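Long-range contact in 336aa long hypothetical dTDP-glucose 4,6-dehydratase (Pyrococcus horikoshii, PDB 2HUN), which probably acts as an NAD-dependent dTDP-glucose 4,6-dehydratase, eliminating water from a nucleotide-activated glucose to give its 4-keto-6-deoxy derivative: residues 183-197 against 307-321. Residues are numbered along the deposited sequence; the frame is centred on the assembly and turned at random.
Sequences GPYQFPEKLIPKTII and TIDWYLKNEWWWKPL
Pro184 lies over the indole of Trp310, its CB 3.5 Å from the centroid of the five-membered ring and almost on the ring normal, a CH-pi contact. On the same face sits the backbone N of Tyr185, whose phenol turns back so that Trp310 CZ2 points at the centre of its face, an edge-to-face pair with planes at 55°. One water joins the two polar ends, accepting from Trp310 NE1 and bonded to Tyr185 OH. Tyr185 sets its edge on the five-membered ring of Trp317, with Tyr185 CD1 3.6 Å from Trp317 NE1 and the planes perpendicular. Leu321 CD1 covers the opposite face of Trp317 and stands 3.9 Å above the centre of the Phe187 ring. With an alanine in place of Trp310, Pro184 would probably lose the surface it packs on and the Tyr185 ring would be freer to swing. Next to this aromatic cluster, Tyr311 OH donates a bond to Gln186 O, modelled at a doubtfully short 2.5 Å, while Pro193 lies over one face of the Tyr311 ring, its CB and CG against CZ. The loop includes a type II turn, Gly183 to Gln186, that leaves strand 172-182 of the Rossmann-fold sheet and leads to helix 191-200; Gln186 reaches close to Phe14 and the bound NAD. Helix 191-197 crosses helix 307-313 at -60°; Ile196 CD1 touches Thr307 CG2 and the CA and CG1 of Ile308. Ile197 lays CG1 and CD1 on the face of Trp318. Second-shell bonds set the indoles: Trp318 NE1 donates to Tyr311 O at 2.6 Å, chi1 (55°) placing CG between backbone N and carbonyl carbon. Asn314 ND2 covers the other face of Trp310 while donating to Trp310 O, and Trp317 NE1 bonds Asn46 OD1.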
ATOM      1  N   GLY A 183      -3.452 -26.324 -10.069  1.00 26.31           N
ATOM      2  CA  GLY A 183      -3.895 -27.546  -9.431  1.00 23.84           C
ATOM      3  C   GLY A 183      -5.406 -27.663  -9.496  1.00 24.51           C
ATOM      4  O   GLY A 183      -6.052 -26.931 -10.255  1.00 23.33           O
ATOM      5  N   PRO A 184      -6.005 -28.561  -8.697  1.00 24.08           N
ATOM      6  CA  PRO A 184      -7.459 -28.767  -8.677  1.00 24.34           C
ATOM      7  C   PRO A 184      -8.271 -27.497  -8.449  1.00 26.50           C
ATOM      8  O   PRO A 184      -7.850 -26.592  -7.725  1.00 27.34           O
ATOM      9  CB  PRO A 184      -7.649 -29.772  -7.542  1.00 23.82           C
ATOM     10  CG  PRO A 184      -6.353 -30.555  -7.564  1.00 24.07           C
ATOM     11  CD  PRO A 184      -5.331 -29.467  -7.747  1.00 22.59           C
ATOM     12  N   TYR A 185      -9.435 -27.434  -9.085  1.00 27.31           N
ATOM     13  CA  TYR A 185     -10.347 -26.307  -8.928  1.00 27.51           C
ATOM     14  C   TYR A 185      -9.957 -24.960  -9.537  1.00 26.64           C
ATOM     15  O   TYR A 185     -10.559 -23.938  -9.201  1.00 25.04           O
ATOM     16  CB  TYR A 185     -10.664 -26.120  -7.444  1.00 30.17           C
ATOM     17  CG  TYR A 185     -11.267 -27.350  -6.801  1.00 33.64           C
ATOM     18  CD1 TYR A 185     -12.595 -27.713  -7.047  1.00 34.92           C
ATOM     19  CD2 TYR A 185     -10.506 -28.165  -5.960  1.00 34.61           C
ATOM     20  CE1 TYR A 185     -13.152 -28.859  -6.467  1.00 34.29           C
ATOM     21  CE2 TYR A 185     -11.049 -29.312  -5.378  1.00 36.31           C
ATOM     22  CZ  TYR A 185     -12.373 -29.651  -5.634  1.00 35.60           C
ATOM     23  OH  TYR A 185     -12.913 -30.771  -5.040  1.00 36.38           O
ATOM     24  N   GLN A 186      -8.960 -24.936 -10.415  1.00 26.05           N
ATOM     25  CA  GLN A 186      -8.589 -23.681 -11.069  1.00 25.47           C
ATOM     26  C   GLN A 186      -9.488 -23.540 -12.302  1.00 27.16           C
ATOM     27  O   GLN A 186      -9.675 -24.510 -13.037  1.00 27.39           O
ATOM     28  CB  GLN A 186      -7.123 -23.704 -11.505  1.00 23.80           C
ATOM     29  CG  GLN A 186      -6.662 -22.415 -12.181  1.00 23.79           C
ATOM     30  CD  GLN A 186      -5.148 -22.354 -12.360  1.00 26.34           C
ATOM     31  OE1 GLN A 186      -4.537 -23.285 -12.879  1.00 25.04           O
ATOM     32  NE2 GLN A 186      -4.543 -21.247 -11.930  1.00 25.11           N
ATOM     33  N   PHE A 187     -10.044 -22.351 -12.535  1.00 28.27           N
ATOM     34  CA  PHE A 187     -10.921 -22.154 -13.692  1.00 29.71           C
ATOM     35  C   PHE A 187     -10.223 -22.492 -15.016  1.00 31.61           C
ATOM     36  O   PHE A 187      -9.053 -22.170 -15.210  1.00 31.05           O
ATOM     37  CB  PHE A 187     -11.476 -20.729 -13.699  1.00 27.21           C
ATOM     38  CG  PHE A 187     -12.761 -20.589 -12.928  1.00 27.24           C
ATOM     39  CD1 PHE A 187     -12.913 -21.202 -11.688  1.00 26.41           C
ATOM     40  CD2 PHE A 187     -13.821 -19.851 -13.442  1.00 28.33           C
ATOM     41  CE1 PHE A 187     -14.107 -21.080 -10.968  1.00 27.53           C
ATOM     42  CE2 PHE A 187     -15.020 -19.721 -12.733  1.00 27.32           C
ATOM     43  CZ  PHE A 187     -15.162 -20.336 -11.493  1.00 26.56           C
ATOM     44  N   PRO A 188     -10.951 -23.149 -15.938  1.00 33.30           N
ATOM     45  CA  PRO A 188     -10.546 -23.616 -17.272  1.00 34.13           C
ATOM     46  C   PRO A 188      -9.772 -22.709 -18.224  1.00 35.63           C
ATOM     47  O   PRO A 188      -9.003 -23.214 -19.047  1.00 37.75           O
ATOM     48  CB  PRO A 188     -11.863 -24.095 -17.878  1.00 35.45           C
ATOM     49  CG  PRO A 188     -12.865 -23.209 -17.236  1.00 34.39           C
ATOM     50  CD  PRO A 188     -12.416 -23.242 -15.799  1.00 33.05           C
ATOM     51  N   GLU A 189      -9.944 -21.397 -18.138  1.00 36.86           N
ATOM     52  CA  GLU A 189      -9.204 -20.539 -19.052  1.00 39.03           C
ATOM     53  C   GLU A 189      -7.777 -20.223 -18.615  1.00 38.42           C
ATOM     54  O   GLU A 189      -7.029 -19.604 -19.366  1.00 38.34           O
ATOM     55  CB  GLU A 189      -9.961 -19.237 -19.326  1.00 41.64           C
ATOM     56  CG  GLU A 189     -10.097 -18.307 -18.138  1.00 46.46           C
ATOM     57  CD  GLU A 189     -11.207 -18.723 -17.201  1.00 49.14           C
ATOM     58  OE1 GLU A 189     -12.191 -19.330 -17.674  1.00 50.59           O
ATOM     59  OE2 GLU A 189     -11.102 -18.425 -15.997  1.00 51.03           O
ATOM     60  N   LYS A 190      -7.398 -20.638 -17.408  1.00 36.39           N
ATOM     61  CA  LYS A 190      -6.032 -20.400 -16.946  1.00 35.60           C
ATOM     62  C   LYS A 190      -5.137 -21.349 -17.740  1.00 33.78           C
ATOM     63  O   LYS A 190      -5.547 -22.456 -18.064  1.00 32.21           O
ATOM     64  CB  LYS A 190      -5.899 -20.680 -15.443  1.00 37.07           C
ATOM     65  CG  LYS A 190      -6.621 -19.689 -14.527  1.00 37.96           C
ATOM     66  CD  LYS A 190      -6.015 -18.296 -14.622  1.00 40.72           C
ATOM     67  CE  LYS A 190      -6.690 -17.329 -13.652  1.00 42.34           C
ATOM     68  NZ  LYS A 190      -6.066 -15.974 -13.698  1.00 44.22           N
ATOM     69  N   LEU A 191      -3.927 -20.906 -18.052  1.00 33.83           N
ATOM     70  CA  LEU A 191      -2.976 -21.686 -18.842  1.00 32.94           C
ATOM     71  C   LEU A 191      -2.935 -23.209 -18.716  1.00 33.59           C
ATOM     72  O   LEU A 191      -3.182 -23.924 -19.689  1.00 34.88           O
ATOM     73  CB  LEU A 191      -1.552 -21.184 -18.591  1.00 31.40           C
ATOM     74  CG  LEU A 191      -0.469 -21.918 -19.399  1.00 34.01           C
ATOM     75  CD1 LEU A 191      -0.615 -21.575 -20.877  1.00 31.48           C
ATOM     76  CD2 LEU A 191       0.924 -21.532 -18.896  1.00 32.22           C
ATOM     77  N   ILE A 192      -2.603 -23.702 -17.527  1.00 32.74           N
ATOM     78  CA  ILE A 192      -2.480 -25.138 -17.297  1.00 32.28           C
ATOM     79  C   ILE A 192      -3.793 -25.904 -17.487  1.00 32.89           C
ATOM     80  O   ILE A 192      -3.817 -26.942 -18.147  1.00 31.53           O
ATOM     81  CB  ILE A 192      -1.858 -25.405 -15.901  1.00 32.07           C
ATOM     82  CG1 ILE A 192      -0.416 -24.878 -15.899  1.00 33.37           C
ATOM     83  CG2 ILE A 192      -1.870 -26.887 -15.577  1.00 31.62           C
ATOM     84  CD1 ILE A 192       0.280 -24.921 -14.552  1.00 31.96           C
ATOM     85  N   PRO A 193      -4.903 -25.404 -16.920  1.00 33.11           N
ATOM     86  CA  PRO A 193      -6.172 -26.117 -17.103  1.00 33.13           C
ATOM     87  C   PRO A 193      -6.588 -26.107 -18.576  1.00 33.44           C
ATOM     88  O   PRO A 193      -6.977 -27.134 -19.130  1.00 34.11           O
ATOM     89  CB  PRO A 193      -7.144 -25.325 -16.232  1.00 33.54           C
ATOM     90  CG  PRO A 193      -6.262 -24.805 -15.135  1.00 34.62           C
ATOM     91  CD  PRO A 193      -5.041 -24.344 -15.907  1.00 32.74           C
ATOM     92  N   LYS A 194      -6.507 -24.935 -19.201  1.00 33.74           N
ATOM     93  CA  LYS A 194      -6.871 -24.795 -20.603  1.00 34.14           C
ATOM     94  C   LYS A 194      -6.070 -25.769 -21.461  1.00 35.29           C
ATOM     95  O   LYS A 194      -6.624 -26.439 -22.335  1.00 35.78           O
ATOM     96  CB  LYS A 194      -6.608 -23.365 -21.081  1.00 35.90           C
ATOM     97  CG  LYS A 194      -6.974 -23.119 -22.540  1.00 38.83           C
ATOM     98  CD  LYS A 194      -6.496 -21.751 -23.032  1.00 40.81           C
ATOM     99  CE  LYS A 194      -4.982 -21.596 -22.869  1.00 43.06           C
ATOM    100  NZ  LYS A 194      -4.193 -22.741 -23.446  1.00 44.25           N
ATOM    101  N   THR A 195      -4.766 -25.847 -21.209  1.00 34.38           N
ATOM    102  CA  THR A 195      -3.903 -26.741 -21.969  1.00 34.15           C
ATOM    103  C   THR A 195      -4.311 -28.207 -21.820  1.00 35.00           C
ATOM    104  O   THR A 195      -4.406 -28.928 -22.812  1.00 35.48           O
ATOM    105  CB  THR A 195      -2.427 -26.589 -21.545  1.00 33.62           C
ATOM    106  OG1 THR A 195      -2.004 -25.236 -21.759  1.00 32.00           O
ATOM    107  CG2 THR A 195      -1.537 -27.520 -22.360  1.00 33.58           C
ATOM    108  N   ILE A 196      -4.550 -28.647 -20.587  1.00 34.28           N
ATOM    109  CA  ILE A 196      -4.946 -30.031 -20.335  1.00 33.48           C
ATOM    110  C   ILE A 196      -6.261 -30.355 -21.040  1.00 34.41           C
ATOM    111  O   ILE A 196      -6.364 -31.350 -21.761  1.00 34.01           O
ATOM    112  CB  ILE A 196      -5.122 -30.297 -18.826  1.00 33.88           C
ATOM    113  CG1 ILE A 196      -3.776 -30.158 -18.109  1.00 32.95           C
ATOM    114  CG2 ILE A 196      -5.693 -31.689 -18.607  1.00 33.46           C
ATOM    115  CD1 ILE A 196      -3.891 -30.133 -16.605  1.00 33.47           C
ATOM    116  N   ILE A 197      -7.264 -29.511 -20.821  1.00 34.15           N
ATOM    117  CA  ILE A 197      -8.574 -29.691 -21.430  1.00 33.88           C
ATOM    118  C   ILE A 197      -8.499 -29.773 -22.958  1.00 34.87           C
ATOM    119  O   ILE A 197      -8.965 -30.744 -23.562  1.00 34.68           O
ATOM    120  CB  ILE A 197      -9.518 -28.538 -21.025  1.00 34.64           C
ATOM    121  CG1 ILE A 197      -9.864 -28.662 -19.536  1.00 33.87           C
ATOM    122  CG2 ILE A 197     -10.775 -28.555 -21.888  1.00 33.16           C
ATOM    123  CD1 ILE A 197     -10.658 -27.498 -18.981  1.00 32.00           C
ATOM    124  N   THR A 307      -2.338 -32.629 -11.433  1.00 30.14           N
ATOM    125  CA  THR A 307      -3.288 -31.689 -12.003  1.00 29.81           C
ATOM    126  C   THR A 307      -3.946 -32.295 -13.246  1.00 31.21           C
ATOM    127  O   THR A 307      -5.143 -32.106 -13.482  1.00 30.76           O
ATOM    128  CB  THR A 307      -2.590 -30.357 -12.354  1.00 28.83           C
ATOM    129  OG1 THR A 307      -2.018 -29.801 -11.160  1.00 28.62           O
ATOM    130  CG2 THR A 307      -3.588 -29.363 -12.939  1.00 25.70           C
ATOM    131  N   ILE A 308      -3.162 -33.029 -14.033  1.00 31.74           N
ATOM    132  CA  ILE A 308      -3.683 -33.684 -15.229  1.00 32.81           C
ATOM    133  C   ILE A 308      -4.733 -34.712 -14.805  1.00 33.84           C
ATOM    134  O   ILE A 308      -5.854 -34.713 -15.316  1.00 33.99           O
ATOM    135  CB  ILE A 308      -2.554 -34.401 -16.018  1.00 32.12           C
ATOM    136  CG1 ILE A 308      -1.618 -33.361 -16.644  1.00 31.90           C
ATOM    137  CG2 ILE A 308      -3.159 -35.317 -17.087  1.00 32.66           C
ATOM    138  CD1 ILE A 308      -0.331 -33.931 -17.215  1.00 30.74           C
ATOM    139  N   ASP A 309      -4.368 -35.576 -13.858  1.00 33.88           N
ATOM    140  CA  ASP A 309      -5.281 -36.602 -13.367  1.00 34.67           C
ATOM    141  C   ASP A 309      -6.587 -36.008 -12.845  1.00 34.99           C
ATOM    142  O   ASP A 309      -7.664 -36.517 -13.146  1.00 34.50           O
ATOM    143  CB  ASP A 309      -4.628 -37.417 -12.247  1.00 37.19           C
ATOM    144  CG  ASP A 309      -3.409 -38.189 -12.715  1.00 39.73           C
ATOM    145  OD1 ASP A 309      -3.065 -38.100 -13.912  1.00 41.54           O
ATOM    146  OD2 ASP A 309      -2.796 -38.886 -11.881  1.00 40.37           O
ATOM    147  N   TRP A 310      -6.494 -34.935 -12.064  1.00 33.12           N
ATOM    148  CA  TRP A 310      -7.688 -34.309 -11.501  1.00 31.17           C
ATOM    149  C   TRP A 310      -8.664 -33.804 -12.560  1.00 30.94           C
ATOM    150  O   TRP A 310      -9.864 -34.057 -12.469  1.00 31.81           O
ATOM    151  CB  TRP A 310      -7.317 -33.138 -10.585  1.00 28.13           C
ATOM    152  CG  TRP A 310      -8.484 -32.652  -9.773  1.00 26.11           C
ATOM    153  CD1 TRP A 310      -8.890 -33.130  -8.562  1.00 26.71           C
ATOM    154  CD2 TRP A 310      -9.435 -31.644 -10.144  1.00 24.91           C
ATOM    155  NE1 TRP A 310     -10.036 -32.485  -8.156  1.00 24.86           N
ATOM    156  CE2 TRP A 310     -10.393 -31.569  -9.110  1.00 24.62           C
ATOM    157  CE3 TRP A 310      -9.573 -30.797 -11.252  1.00 25.31           C
ATOM    158  CZ2 TRP A 310     -11.476 -30.682  -9.147  1.00 25.17           C
ATOM    159  CZ3 TRP A 310     -10.649 -29.913 -11.292  1.00 25.87           C
ATOM    160  CH2 TRP A 310     -11.588 -29.865 -10.243  1.00 26.12           C
ATOM    161  N   TYR A 311      -8.154 -33.080 -13.553  1.00 31.48           N
ATOM    162  CA  TYR A 311      -9.009 -32.535 -14.601  1.00 31.28           C
ATOM    163  C   TYR A 311      -9.623 -33.588 -15.506  1.00 32.93           C
ATOM    164  O   TYR A 311     -10.737 -33.410 -16.008  1.00 32.31           O
ATOM    165  CB  TYR A 311      -8.247 -31.508 -15.447  1.00 29.39           C
ATOM    166  CG  TYR A 311      -8.204 -30.149 -14.791  1.00 29.41           C
ATOM    167  CD1 TYR A 311      -7.242 -29.852 -13.830  1.00 28.27           C
ATOM    168  CD2 TYR A 311      -9.187 -29.196 -15.058  1.00 29.13           C
ATOM    169  CE1 TYR A 311      -7.264 -28.641 -13.143  1.00 30.55           C
ATOM    170  CE2 TYR A 311      -9.222 -27.985 -14.374  1.00 30.25           C
ATOM    171  CZ  TYR A 311      -8.256 -27.717 -13.415  1.00 28.68           C
ATOM    172  OH  TYR A 311      -8.303 -26.545 -12.701  1.00 28.66           O
ATOM    173  N   LEU A 312      -8.910 -34.686 -15.720  1.00 33.36           N
ATOM    174  CA  LEU A 312      -9.444 -35.732 -16.572  1.00 35.01           C
ATOM    175  C   LEU A 312     -10.576 -36.477 -15.847  1.00 35.62           C
ATOM    176  O   LEU A 312     -11.572 -36.848 -16.471  1.00 37.93           O
ATOM    177  CB  LEU A 312      -8.319 -36.681 -17.005  1.00 31.90           C
ATOM    178  CG  LEU A 312      -7.288 -36.002 -17.914  1.00 31.27           C
ATOM    179  CD1 LEU A 312      -6.215 -36.992 -18.337  1.00 30.17           C
ATOM    180  CD2 LEU A 312      -7.995 -35.429 -19.137  1.00 31.85           C
ATOM    181  N   LYS A 313     -10.448 -36.641 -14.525  1.00 36.04           N
ATOM    182  CA  LYS A 313     -11.457 -37.332 -13.711  1.00 36.69           C
ATOM    183  C   LYS A 313     -12.563 -36.430 -13.170  1.00 34.90           C
ATOM    184  O   LYS A 313     -13.504 -36.904 -12.534  1.00 36.07           O
ATOM    185  CB  LYS A 313     -10.795 -38.027 -12.512  1.00 39.14           C
ATOM    186  CG  LYS A 313     -11.789 -38.529 -11.453  1.00 43.13           C
ATOM    187  CD  LYS A 313     -11.189 -38.532 -10.053  1.00 45.30           C
ATOM    188  CE  LYS A 313     -12.263 -38.815  -9.006  1.00 46.93           C
ATOM    189  NZ  LYS A 313     -13.620 -38.328  -9.421  1.00 47.68           N
ATOM    190  N   ASN A 314     -12.464 -35.132 -13.401  1.00 31.93           N
ATOM    191  CA  ASN A 314     -13.485 -34.249 -12.870  1.00 31.03           C
ATOM    192  C   ASN A 314     -14.085 -33.368 -13.939  1.00 29.75           C
ATOM    193  O   ASN A 314     -14.295 -32.171 -13.739  1.00 28.31           O
ATOM    194  CB  ASN A 314     -12.891 -33.409 -11.737  1.00 29.33           C
ATOM    195  CG  ASN A 314     -12.736 -34.204 -10.453  1.00 30.68           C
ATOM    196  OD1 ASN A 314     -13.712 -34.442  -9.741  1.00 31.27           O
ATOM    197  ND2 ASN A 314     -11.508 -34.639 -10.160  1.00 29.01           N
ATOM    198  N   GLU A 315     -14.376 -33.983 -15.079  1.00 28.48           N
ATOM    199  CA  GLU A 315     -14.969 -33.257 -16.187  1.00 30.09           C
ATOM    200  C   GLU A 315     -16.268 -32.609 -15.721  1.00 28.54           C
ATOM    201  O   GLU A 315     -16.684 -31.586 -16.250  1.00 29.65           O
ATOM    202  CB  GLU A 315     -15.228 -34.210 -17.366  1.00 32.75           C
ATOM    203  CG  GLU A 315     -15.880 -33.541 -18.569  1.00 35.24           C
ATOM    204  CD  GLU A 315     -15.783 -34.376 -19.839  1.00 37.14           C
ATOM    205  OE1 GLU A 315     -15.008 -35.356 -19.868  1.00 37.27           O
ATOM    206  OE2 GLU A 315     -16.482 -34.038 -20.814  1.00 38.49           O
ATOM    207  N   TRP A 316     -16.895 -33.201 -14.711  1.00 29.67           N
ATOM    208  CA  TRP A 316     -18.147 -32.668 -14.179  1.00 31.52           C
ATOM    209  C   TRP A 316     -17.964 -31.241 -13.659  1.00 31.93           C
ATOM    210  O   TRP A 316     -18.874 -30.410 -13.762  1.00 30.31           O
ATOM    211  CB  TRP A 316     -18.664 -33.544 -13.036  1.00 31.05           C
ATOM    212  CG  TRP A 316     -17.858 -33.440 -11.775  1.00 31.74           C
ATOM    213  CD1 TRP A 316     -16.743 -34.162 -11.442  1.00 33.51           C
ATOM    214  CD2 TRP A 316     -18.095 -32.542 -10.686  1.00 30.99           C
ATOM    215  NE1 TRP A 316     -16.275 -33.768 -10.208  1.00 31.19           N
ATOM    216  CE2 TRP A 316     -17.087 -32.774  -9.723  1.00 32.85           C
ATOM    217  CE3 TRP A 316     -19.063 -31.559 -10.431  1.00 31.82           C
ATOM    218  CZ2 TRP A 316     -17.020 -32.059  -8.521  1.00 31.45           C
ATOM    219  CZ3 TRP A 316     -18.996 -30.847  -9.238  1.00 31.72           C
ATOM    220  CH2 TRP A 316     -17.982 -31.102  -8.298  1.00 32.52           C
ATOM    221  N   TRP A 317     -16.779 -30.966 -13.115  1.00 31.15           N
ATOM    222  CA  TRP A 317     -16.477 -29.653 -12.548  1.00 30.52           C
ATOM    223  C   TRP A 317     -16.155 -28.549 -13.566  1.00 30.50           C
ATOM    224  O   TRP A 317     -16.787 -27.493 -13.543  1.00 30.24           O
ATOM    225  CB  TRP A 317     -15.319 -29.771 -11.538  1.00 30.91           C
ATOM    226  CG  TRP A 317     -15.037 -28.487 -10.796  1.00 29.51           C
ATOM    227  CD1 TRP A 317     -15.650 -28.039  -9.657  1.00 29.28           C
ATOM    228  CD2 TRP A 317     -14.125 -27.459 -11.192  1.00 26.90           C
ATOM    229  NE1 TRP A 317     -15.175 -26.790  -9.321  1.00 28.08           N
ATOM    230  CE2 TRP A 317     -14.238 -26.410 -10.247  1.00 28.21           C
ATOM    231  CE3 TRP A 317     -13.224 -27.316 -12.257  1.00 26.39           C
ATOM    232  CZ2 TRP A 317     -13.482 -25.233 -10.337  1.00 26.49           C
ATOM    233  CZ3 TRP A 317     -12.475 -26.147 -12.348  1.00 25.40           C
ATOM    234  CH2 TRP A 317     -12.609 -25.120 -11.389  1.00 25.44           C
ATOM    235  N   TRP A 318     -15.196 -28.790 -14.460  1.00 29.54           N
ATOM    236  CA  TRP A 318     -14.794 -27.770 -15.435  1.00 31.67           C
ATOM    237  C   TRP A 318     -15.686 -27.596 -16.659  1.00 32.18           C
ATOM    238  O   TRP A 318     -15.755 -26.516 -17.246  1.00 31.06           O
ATOM    239  CB  TRP A 318     -13.360 -28.023 -15.922  1.00 32.48           C
ATOM    240  CG  TRP A 318     -13.085 -29.393 -16.506  1.00 32.92           C
ATOM    241  CD1 TRP A 318     -12.526 -30.461 -15.861  1.00 34.47           C
ATOM    242  CD2 TRP A 318     -13.240 -29.796 -17.883  1.00 32.30           C
ATOM    243  NE1 TRP A 318     -12.304 -31.495 -16.737  1.00 33.94           N
ATOM    244  CE2 TRP A 318     -12.734 -31.119 -17.977  1.00 33.90           C
ATOM    245  CE3 TRP A 318     -13.746 -29.173 -19.024  1.00 33.33           C
ATOM    246  CZ2 TRP A 318     -12.732 -31.821 -19.190  1.00 34.28           C
ATOM    247  CZ3 TRP A 318     -13.737 -29.873 -20.223  1.00 34.21           C
ATOM    248  CH2 TRP A 318     -13.231 -31.182 -20.297  1.00 33.98           C
ATOM    249  N   LYS A 319     -16.343 -28.677 -17.047  1.00 33.70           N
ATOM    250  CA  LYS A 319     -17.221 -28.693 -18.198  1.00 36.38           C
ATOM    251  C   LYS A 319     -18.245 -27.544 -18.211  1.00 35.38           C
ATOM    252  O   LYS A 319     -18.376 -26.837 -19.201  1.00 34.39           O
ATOM    253  CB  LYS A 319     -17.920 -30.051 -18.238  1.00 39.25           C
ATOM    254  CG  LYS A 319     -18.730 -30.281 -19.477  1.00 42.69           C
ATOM    255  CD  LYS A 319     -17.906 -29.954 -20.700  1.00 45.43           C
ATOM    256  CE  LYS A 319     -18.705 -30.289 -21.935  1.00 47.86           C
ATOM    257  NZ  LYS A 319     -18.358 -29.358 -23.053  1.00 49.72           N
ATOM    258  N   PRO A 320     -18.989 -27.345 -17.114  1.00 35.38           N
ATOM    259  CA  PRO A 320     -19.978 -26.260 -17.058  1.00 36.12           C
ATOM    260  C   PRO A 320     -19.318 -24.887 -17.183  1.00 37.63           C
ATOM    261  O   PRO A 320     -19.957 -23.908 -17.567  1.00 38.42           O
ATOM    262  CB  PRO A 320     -20.614 -26.436 -15.679  1.00 34.71           C
ATOM    263  CG  PRO A 320     -20.416 -27.883 -15.387  1.00 36.07           C
ATOM    264  CD  PRO A 320     -19.040 -28.163 -15.892  1.00 35.42           C
ATOM    265  N   LEU A 321     -18.028 -24.827 -16.870  1.00 37.84           N
ATOM    266  CA  LEU A 321     -17.300 -23.564 -16.908  1.00 40.87           C
ATOM    267  C   LEU A 321     -16.678 -23.173 -18.246  1.00 42.68           C
ATOM    268  O   LEU A 321     -16.431 -21.991 -18.486  1.00 42.37           O
ATOM    269  CB  LEU A 321     -16.215 -23.562 -15.824  1.00 38.23           C
ATOM    270  CG  LEU A 321     -16.707 -23.818 -14.394  1.00 37.44           C
ATOM    271  CD1 LEU A 321     -15.516 -23.825 -13.436  1.00 35.59           C
ATOM    272  CD2 LEU A 321     -17.726 -22.752 -13.997  1.00 35.43           C
TER
HETATM  273  O   HOH W   1     -11.371 -32.963  -5.351  1.00 57.22           O